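Long-range contacts in chitinase (PDB 5XSW), which probably hydrolyses internal bonds of chitin as an endochitinase, this chain pairing an N-terminal beta-sandwich with a largely helical domain that holds the bound glycan: residues 33-38 against 68-73; 39-44 against 97-102; 43-48 against 87-92. All blocks are in the same frame, centred on the assembly; numbering follows the deposited sequence.

Contact 1. Residues 33-38 against 68-73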
loop_
_atom_site.group_PDB
_atom_site.type_symbol
_atom_site.label_atom_id
_atom_site.label_comp_id
_atom_site.label_asym_id
_atom_site.label_seq_id
_atom_site.Cartn_x
_atom_site.Cartn_y
_atom_site.Cartn_z
ATOM N N PHE A 33 -0.493 1.561 20.463
ATOM C CA PHE A 33 -1.794 0.959 20.817
ATOM C C PHE A 33 -2.879 1.681 20.088
ATOM O O PHE A 33 -2.991 2.908 20.171
ATOM C CB PHE A 33 -2.046 1.022 22.369
ATOM C CG PHE A 33 -1.010 0.299 23.160
ATOM C CD1 PHE A 33 -1.022 -1.089 23.247
ATOM C CD2 PHE A 33 -0.004 0.990 23.806
ATOM C CE1 PHE A 33 -0.049 -1.772 23.988
ATOM C CE2 PHE A 33 0.990 0.319 24.533
ATOM C CZ PHE A 33 0.977 -1.059 24.615
ATOM N N ASP A 34 -3.718 0.942 19.377
ATOM C CA ASP A 34 -4.857 1.535 18.715
ATOM C C ASP A 34 -6.116 1.146 19.511
ATOM O O ASP A 34 -6.435 -0.037 19.590
ATOM C CB ASP A 34 -5.014 1.033 17.269
ATOM C CG ASP A 34 -3.973 1.630 16.313
ATOM O OD1 ASP A 34 -3.130 2.415 16.784
ATOM O OD2 ASP A 34 -4.039 1.283 15.110
ATOM N N ILE A 35 -6.802 2.136 20.064
ATOM C CA ILE A 35 -7.976 1.850 20.934
ATOM C C ILE A 35 -9.275 2.021 20.201
ATOM O O ILE A 35 -9.598 3.110 19.726
ATOM C CB ILE A 35 -7.910 2.760 22.186
ATOM C CG1 ILE A 35 -6.628 2.369 22.969
ATOM C CG2 ILE A 35 -9.192 2.574 23.029
ATOM C CD1 ILE A 35 -6.468 3.069 24.276
ATOM N N LYS A 36 -10.025 0.923 20.051
ATOM C CA LYS A 36 -11.364 0.979 19.492
ATOM C C LYS A 36 -12.340 1.773 20.407
ATOM O O LYS A 36 -13.038 2.688 19.965
ATOM C CB LYS A 36 -11.885 -0.438 19.300
ATOM C CG LYS A 36 -13.206 -0.534 18.524
ATOM C CD LYS A 36 -13.817 -1.943 18.682
ATOM C CE LYS A 36 -14.982 -2.199 17.720
ATOM N NZ LYS A 36 -14.563 -2.321 16.259
ATOM N N ASN A 37 -12.394 1.376 21.684
ATOM C CA ASN A 37 -13.166 2.121 22.672
ATOM C C ASN A 37 -12.729 1.664 24.070
ATOM O O ASN A 37 -11.856 0.795 24.205
ATOM C CB ASN A 37 -14.681 1.967 22.446
ATOM C CG ASN A 37 -15.131 0.540 22.320
ATOM O OD1 ASN A 37 -14.754 -0.309 23.125
ATOM N ND2 ASN A 37 -15.984 0.269 21.322
ATOM N N ILE A 38 -13.245 2.344 25.084
ATOM C CA ILE A 38 -12.979 1.982 26.487
ATOM C C ILE A 38 -14.406 1.773 27.073
ATOM O O ILE A 38 -15.270 2.618 26.875
ATOM C CB ILE A 38 -12.264 3.075 27.292
ATOM C CG1 ILE A 38 -10.948 3.520 26.652
ATOM C CG2 ILE A 38 -11.939 2.607 28.757
ATOM C CD1 ILE A 38 -11.133 4.729 25.757
ATOM N N ILE A 68 -16.765 4.627 25.749
ATOM C CA ILE A 68 -16.094 5.855 25.369
ATOM C C ILE A 68 -15.364 5.629 24.040
ATOM O O ILE A 68 -14.562 4.697 23.937
ATOM C CB ILE A 68 -15.082 6.302 26.394
ATOM C CG1 ILE A 68 -15.777 6.623 27.749
ATOM C CG2 ILE A 68 -14.324 7.546 25.869
ATOM C CD1 ILE A 68 -14.732 6.709 28.877
ATOM N N ASP A 69 -15.654 6.470 23.055
ATOM C CA ASP A 69 -14.983 6.429 21.732
ATOM C C ASP A 69 -14.035 7.631 21.646
ATOM O O ASP A 69 -14.486 8.760 21.712
ATOM C CB ASP A 69 -16.045 6.433 20.623
ATOM C CG ASP A 69 -15.450 6.456 19.182
ATOM O OD1 ASP A 69 -14.241 6.571 19.022
ATOM O OD2 ASP A 69 -16.241 6.389 18.233
ATOM N N LEU A 70 -12.724 7.380 21.545
ATOM C CA LEU A 70 -11.746 8.442 21.565
ATOM C C LEU A 70 -11.600 9.141 20.202
ATOM O O LEU A 70 -10.827 10.083 20.095
ATOM C CB LEU A 70 -10.382 7.911 22.004
ATOM C CG LEU A 70 -10.329 7.285 23.400
ATOM C CD1 LEU A 70 -8.972 6.614 23.633
ATOM C CD2 LEU A 70 -10.591 8.395 24.485
ATOM N N THR A 71 -12.350 8.657 19.215
ATOM C CA THR A 71 -12.378 9.185 17.833
ATOM C C THR A 71 -10.971 9.537 17.355
ATOM O O THR A 71 -10.150 8.644 17.186
ATOM C CB THR A 71 -13.377 10.413 17.679
ATOM O OG1 THR A 71 -12.910 11.555 18.401
ATOM C CG2 THR A 71 -14.749 10.030 18.164
ATOM N N TRP A 72 -10.641 10.812 17.205
ATOM C CA TRP A 72 -9.350 11.161 16.604
ATOM C C TRP A 72 -8.245 10.942 17.575
ATOM O O TRP A 72 -7.080 10.947 17.216
ATOM C CB TRP A 72 -9.372 12.616 16.114
ATOM C CG TRP A 72 -9.398 13.620 17.224
ATOM C CD1 TRP A 72 -10.514 14.176 17.832
ATOM C CD2 TRP A 72 -8.256 14.198 17.871
ATOM N NE1 TRP A 72 -10.111 15.064 18.826
ATOM C CE2 TRP A 72 -8.737 15.088 18.868
ATOM C CE3 TRP A 72 -6.873 14.025 17.728
ATOM C CZ2 TRP A 72 -7.878 15.809 19.696
ATOM C CZ3 TRP A 72 -6.022 14.742 18.550
ATOM C CH2 TRP A 72 -6.526 15.627 19.520
ATOM N N ARG A 73 -8.580 10.691 18.832
ATOM C CA ARG A 73 -7.497 10.545 19.819
ATOM C C ARG A 73 -7.205 9.084 20.257
ATOM O O ARG A 73 -6.534 8.836 21.287
ATOM C CB ARG A 73 -7.848 11.419 21.034
ATOM C CG ARG A 73 -6.742 12.242 21.497
ATOM C CD ARG A 73 -7.213 13.376 22.433
ATOM N NE ARG A 73 -6.066 13.741 23.251
ATOM C CZ ARG A 73 -6.088 14.622 24.241
ATOM N NH1 ARG A 73 -4.975 14.861 24.899
ATOM N NH2 ARG A 73 -7.220 15.246 24.558
HETATM O O HOH W 1 -11.460 4.885 20.562
#
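A water wedged between I35, K36 and L70 marks the place where two antiparallel strands of the N-terminal beta-sandwich come apart. It donates to I35 O at 2.7 Å, donates weakly to K36 O, and accepts from L70 N at 3.0 Å, so it bridges backbone groups that no longer pair directly. Nearby the strands do pair: I38 and I68 form an antiparallel hydrogen-bonded pair, with I38 N to I68 O at 2.9 Å and I68 N to I38 O at 2.7 Å, the latter nearly straight at 173°. On the other edge of strand 32-41, K36 and N37 both face H103 of strand 98-104, a classic beta bulge. I38 also reaches across to L70. Its chi2 of 94°, well away from a staggered value, carries CD1 to within 3.6 Å of L70 CD1, and I35 CG2 approaches that same methyl at 4.1 Å. I38 and L70 also rest on L19 of strand 12-21, in the facing sheet. At the end of strand 65-69 D69 forms an Asx turn, its carboxylate also salt-bridged to R482. In that turn T71 N donates to D69 OD1 at 2.8 Å, from 42° above the carboxylate plane.

Contact 2. Residues 39-44 against 97-102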
loop_
_atom_site.group_PDB
_atom_site.type_symbol
_atom_site.label_atom_id
_atom_site.label_comp_id
_atom_site.label_asym_id
_atom_site.label_seq_id
_atom_site.Cartn_x
_atom_site.Cartn_y
_atom_site.Cartn_z
ATOM N N THR A 39 -14.652 0.664 27.753
ATOM C CA THR A 39 -15.962 0.527 28.400
ATOM C C THR A 39 -15.805 0.599 29.924
ATOM O O THR A 39 -14.754 0.270 30.490
ATOM C CB THR A 39 -16.668 -0.786 28.051
ATOM O OG1 THR A 39 -15.781 -1.902 28.266
ATOM C CG2 THR A 39 -17.180 -0.802 26.604
ATOM N N PHE A 40 -16.869 1.004 30.593
ATOM C CA PHE A 40 -16.889 0.774 32.033
ATOM C C PHE A 40 -18.360 0.651 32.454
ATOM O O PHE A 40 -19.261 0.887 31.657
ATOM C CB PHE A 40 -16.169 1.900 32.795
ATOM C CG PHE A 40 -16.876 3.258 32.690
ATOM C CD1 PHE A 40 -17.866 3.629 33.610
ATOM C CD2 PHE A 40 -16.525 4.169 31.692
ATOM C CE1 PHE A 40 -18.510 4.901 33.525
ATOM C CE2 PHE A 40 -17.142 5.419 31.575
ATOM C CZ PHE A 40 -18.158 5.806 32.516
ATOM N N GLU A 41 -18.575 0.284 33.716
ATOM C CA GLU A 41 -19.934 0.096 34.200
ATOM C C GLU A 41 -20.221 1.061 35.342
ATOM O O GLU A 41 -19.332 1.393 36.113
ATOM C CB GLU A 41 -20.149 -1.364 34.623
ATOM C CG GLU A 41 -20.231 -2.294 33.418
ATOM C CD GLU A 41 -20.076 -3.787 33.779
ATOM O OE1 GLU A 41 -20.610 -4.626 33.029
ATOM O OE2 GLU A 41 -19.410 -4.132 34.777
ATOM N N THR A 42 -21.455 1.555 35.367
ATOM C CA THR A 42 -21.980 2.304 36.502
ATOM C C THR A 42 -23.515 2.198 36.501
ATOM O O THR A 42 -24.140 2.050 35.439
ATOM C CB THR A 42 -21.544 3.771 36.456
ATOM O OG1 THR A 42 -22.190 4.503 37.504
ATOM C CG2 THR A 42 -21.911 4.403 35.080
ATOM N N THR A 43 -24.121 2.219 37.694
ATOM C CA THR A 43 -25.582 2.310 37.798
ATOM C C THR A 43 -25.998 3.771 37.922
ATOM O O THR A 43 -27.186 4.095 37.893
ATOM C CB THR A 43 -26.109 1.516 39.033
ATOM O OG1 THR A 43 -25.411 1.964 40.209
ATOM C CG2 THR A 43 -25.840 0.041 38.860
ATOM N N GLY A 44 -25.022 4.650 38.108
ATOM C CA GLY A 44 -25.299 6.072 38.214
ATOM C C GLY A 44 -25.624 6.693 36.859
ATOM O O GLY A 44 -25.732 5.986 35.852
ATOM N N PRO A 97 -17.694 4.132 38.762
ATOM C CA PRO A 97 -17.152 3.557 37.501
ATOM C C PRO A 97 -16.258 2.368 37.799
ATOM O O PRO A 97 -15.305 2.507 38.548
ATOM C CB PRO A 97 -16.344 4.726 36.906
ATOM C CG PRO A 97 -17.143 5.958 37.336
ATOM C CD PRO A 97 -17.617 5.608 38.774
ATOM N N HIS A 98 -16.595 1.200 37.270
ATOM C CA HIS A 98 -15.816 0.002 37.578
ATOM C C HIS A 98 -15.754 -0.903 36.337
ATOM O O HIS A 98 -16.468 -0.683 35.348
ATOM C CB HIS A 98 -16.441 -0.793 38.765
ATOM C CG HIS A 98 -17.866 -1.162 38.523
ATOM N ND1 HIS A 98 -18.895 -0.259 38.690
ATOM C CD2 HIS A 98 -18.441 -2.325 38.129
ATOM C CE1 HIS A 98 -20.044 -0.838 38.372
ATOM N NE2 HIS A 98 -19.797 -2.095 38.042
ATOM N N ASN A 99 -14.957 -1.962 36.441
ATOM C CA ASN A 99 -14.764 -2.885 35.340
ATOM C C ASN A 99 -14.371 -2.146 34.024
ATOM O O ASN A 99 -14.989 -2.345 32.976
ATOM C CB ASN A 99 -16.013 -3.700 35.089
ATOM C CG ASN A 99 -15.714 -4.926 34.279
ATOM O OD1 ASN A 99 -14.562 -5.429 34.272
ATOM N ND2 ASN A 99 -16.716 -5.411 33.561
ATOM N N PHE A 100 -13.408 -1.250 34.143
ATOM C CA PHE A 100 -12.850 -0.526 33.007
ATOM C C PHE A 100 -12.208 -1.544 32.083
ATOM O O PHE A 100 -11.468 -2.391 32.563
ATOM C CB PHE A 100 -11.803 0.485 33.467
ATOM C CG PHE A 100 -12.391 1.770 33.930
ATOM C CD1 PHE A 100 -12.659 2.788 33.030
ATOM C CD2 PHE A 100 -12.707 1.956 35.272
ATOM C CE1 PHE A 100 -13.208 3.984 33.450
ATOM C CE2 PHE A 100 -13.256 3.167 35.703
ATOM C CZ PHE A 100 -13.513 4.172 34.797
ATOM N N LYS A 101 -12.502 -1.492 30.783
ATOM C CA LYS A 101 -11.760 -2.348 29.854
ATOM C C LYS A 101 -11.313 -1.528 28.646
ATOM O O LYS A 101 -12.143 -0.872 28.033
ATOM C CB LYS A 101 -12.594 -3.534 29.373
ATOM C CG LYS A 101 -12.927 -4.568 30.438
ATOM C CD LYS A 101 -14.116 -5.420 29.956
ATOM C CE LYS A 101 -14.523 -6.505 30.944
ATOM N NZ LYS A 101 -15.684 -7.271 30.397
ATOM N N ILE A 102 -10.018 -1.570 28.328
ATOM C CA ILE A 102 -9.550 -0.983 27.069
ATOM C C ILE A 102 -9.772 -2.005 25.941
ATOM O O ILE A 102 -9.303 -3.134 26.021
ATOM C CB ILE A 102 -8.109 -0.601 27.166
ATOM C CG1 ILE A 102 -7.958 0.490 28.206
ATOM C CG2 ILE A 102 -7.581 -0.134 25.760
ATOM C CD1 ILE A 102 -6.530 0.898 28.425
HETATM O O HOH W 2 -16.348 -2.634 30.915
#
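T39 and E41 pair with K101 and H98 as antiparallel hydrogen-bonded pairs of the beta-sandwich, and between them the register slips by one at a beta bulge. N99 sits in the bulge with left-handed backbone angles. Four main-chain bonds hold the strands, among them K101 N to T39 O and E41 N to H98 O, the last 2.8 Å long. CA-H...O contacts from F100 CA and P97 CA to the carbonyl oxygens of T39 and E41 add to them.

Aromatic contacts lie on both faces of the pairing. F40 CB stands over the face of the F100 ring, 3.7 Å from its centroid, while the two rings, with planes 29° apart, are slid so far that they barely overlap. F40 CD1 packs on P97 CB at 3.8 Å. On the other face H98 CG lies between its backbone N and carbonyl carbon (chi1 56°), and the ring comes under E41 CB, 3.9 Å from the ring centroid; H98 ND1 is bonded to Y96 O.

Side-chain polar links are few. E41 and N99 run side by side, and N99 ND2 donates weakly to E41 OE2 at 3.2 Å. T39 OG1, bonded to H103 NE2, also lies 2.8 Å from the oxygen of a hydrogen-bonded water.

Contact 3. Residues 43-48 against 87-92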
loop_
_atom_site.group_PDB
_atom_site.type_symbol
_atom_site.label_atom_id
_atom_site.label_comp_id
_atom_site.label_asym_id
_atom_site.label_seq_id
_atom_site.Cartn_x
_atom_site.Cartn_y
_atom_site.Cartn_z
ATOM N N THR A 43 -24.121 2.219 37.694
ATOM C CA THR A 43 -25.582 2.310 37.798
ATOM C C THR A 43 -25.998 3.771 37.922
ATOM O O THR A 43 -27.186 4.095 37.893
ATOM C CB THR A 43 -26.109 1.516 39.033
ATOM O OG1 THR A 43 -25.411 1.964 40.209
ATOM C CG2 THR A 43 -25.840 0.041 38.860
ATOM N N GLY A 44 -25.022 4.650 38.108
ATOM C CA GLY A 44 -25.299 6.072 38.214
ATOM C C GLY A 44 -25.624 6.693 36.859
ATOM O O GLY A 44 -25.732 5.986 35.852
ATOM N N LYS A 45 -25.766 8.012 36.820
ATOM C CA LYS A 45 -26.123 8.702 35.581
ATOM C C LYS A 45 -24.900 9.439 35.115
ATOM O O LYS A 45 -24.307 10.188 35.888
ATOM C CB LYS A 45 -27.287 9.683 35.784
ATOM C CG LYS A 45 -27.474 10.669 34.601
ATOM C CD LYS A 45 -28.754 11.547 34.744
ATOM C CE LYS A 45 -29.869 11.131 33.758
ATOM N NZ LYS A 45 -31.096 12.031 33.770
ATOM N N VAL A 46 -24.479 9.220 33.871
ATOM C CA VAL A 46 -23.303 9.943 33.403
ATOM C C VAL A 46 -23.684 11.416 33.187
ATOM O O VAL A 46 -24.598 11.711 32.410
ATOM C CB VAL A 46 -22.727 9.353 32.086
ATOM C CG1 VAL A 46 -21.552 10.220 31.604
ATOM C CG2 VAL A 46 -22.315 7.897 32.275
ATOM N N LEU A 47 -22.977 12.327 33.844
ATOM C CA LEU A 47 -23.215 13.765 33.658
ATOM C C LEU A 47 -22.341 14.360 32.555
ATOM O O LEU A 47 -22.794 15.156 31.746
ATOM C CB LEU A 47 -22.949 14.515 34.962
ATOM C CG LEU A 47 -23.868 14.126 36.137
ATOM C CD1 LEU A 47 -23.297 14.561 37.482
ATOM C CD2 LEU A 47 -25.230 14.727 35.942
ATOM N N SER A 48 -21.071 13.981 32.544
ATOM C CA SER A 48 -20.146 14.447 31.518
ATOM C C SER A 48 -18.870 13.589 31.462
ATOM O O SER A 48 -18.394 13.089 32.487
ATOM C CB SER A 48 -19.747 15.884 31.796
ATOM O OG SER A 48 -18.827 15.866 32.871
ATOM N N GLU A 87 -17.767 12.480 35.188
ATOM C CA GLU A 87 -18.605 12.907 36.310
ATOM C C GLU A 87 -19.898 12.121 36.320
ATOM O O GLU A 87 -20.605 12.067 35.305
ATOM C CB GLU A 87 -18.871 14.399 36.235
ATOM C CG GLU A 87 -17.746 15.187 36.915
ATOM C CD GLU A 87 -17.775 16.667 36.600
ATOM O OE1 GLU A 87 -18.896 17.222 36.433
ATOM O OE2 GLU A 87 -16.668 17.258 36.509
ATOM N N ILE A 88 -20.189 11.499 37.470
ATOM C CA ILE A 88 -21.330 10.607 37.605
ATOM C C ILE A 88 -22.276 11.163 38.705
ATOM O O ILE A 88 -21.817 11.584 39.772
ATOM C CB ILE A 88 -20.885 9.191 38.033
ATOM C CG1 ILE A 88 -19.877 8.582 37.051
ATOM C CG2 ILE A 88 -22.108 8.232 38.154
ATOM C CD1 ILE A 88 -20.519 8.139 35.781
ATOM N N GLN A 89 -23.565 11.159 38.452
ATOM C CA GLN A 89 -24.538 11.388 39.531
ATOM C C GLN A 89 -24.905 10.082 40.244
ATOM O O GLN A 89 -25.476 9.184 39.623
ATOM C CB GLN A 89 -25.783 12.025 38.968
ATOM C CG GLN A 89 -26.837 12.310 40.019
ATOM C CD GLN A 89 -27.874 13.227 39.455
ATOM O OE1 GLN A 89 -27.699 14.448 39.472
ATOM N NE2 GLN A 89 -28.941 12.648 38.886
ATOM N N LYS A 90 -24.576 9.977 41.535
ATOM C CA LYS A 90 -24.662 8.687 42.256
ATOM C C LYS A 90 -26.078 8.112 42.293
ATOM O O LYS A 90 -27.028 8.825 42.595
ATOM C CB LYS A 90 -24.132 8.852 43.681
ATOM C CG LYS A 90 -23.949 7.561 44.456
ATOM C CD LYS A 90 -23.181 7.867 45.726
ATOM C CE LYS A 90 -22.882 6.623 46.533
ATOM N NZ LYS A 90 -22.071 6.924 47.742
ATOM N N SER A 91 -26.226 6.828 41.991
ATOM C CA SER A 91 -27.535 6.206 42.087
ATOM C C SER A 91 -27.366 4.736 41.856
ATOM O O SER A 91 -26.402 4.325 41.203
ATOM C CB SER A 91 -28.516 6.838 41.090
ATOM O OG SER A 91 -29.476 5.919 40.656
ATOM N N GLY A 92 -28.278 3.932 42.405
ATOM C CA GLY A 92 -28.243 2.491 42.218
ATOM C C GLY A 92 -27.196 1.850 43.110
ATOM O O GLY A 92 -26.499 2.530 43.885
#
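E87 O is gripped by two successive amides of the facing strand: L47 N donates to it at 2.8 Å, tilted 20° from the carbonyl plane, and S48 N adds a weak bond at 3.4 Å. E87 N returns a bond to S48 O at 2.8 Å, almost straight at 171°. Next along the ladder V46 and I88 form a non-hydrogen-bonded pair, and K45 and Q89 a hydrogen-bonded one in which Q89 N reaches K45 O at 2.8 Å. L47 and S48, both opposite E87, form a classic beta bulge. It lies in the four-stranded antiparallel sheet of the sandwich, where strand 45-51 is one of the two edge strands and 80-89 its inner neighbour. The bulged L47 has its CB 3.4 Å from E87 O and lays its side chain obliquely across Q89, CD1 against the Q89 backbone N and CB. The opposite face, facing into the sandwich, carries V46 and I88. There V46 CG2 meets I88 CD1 at 3.9 Å, while I88 CG2 lies against G44 CA and I88 also packs on P97, just before strand 98-104 of the other sheet. Beyond the paired strands T43 secures the loop 90-92. Its OG1 sits between the backbone N and the carbonyl carbon (chi1 54°), takes a bond from N94 N, and donates to a lone pair of S91 O in the carbonyl plane at 2.7 Å.

Overall arrangement
The three contacts lie in succession along the N-terminal beta-sandwich, on one side of the chain's centre. Contacts 1 and 2, with centres 15 Å apart, share strand 32-41, which pairs with 65-69 in one and 98-104 in the other; I68 CD1 and F40 CE2 touch at 3.8 Å. The chain then passes through T43 and G44, common to contacts 2 and 3, into the facing sheet. These two centres are 11 Å apart, and P97 CG meets I88 CG1 at 3.8 Å between the sheets. Contacts 1 and 3 do not touch, their nearest atoms being about 8 Å apart. None supplies a glycan-pocket residue: that site, with E213, W215 and H374, belongs to the helical domain.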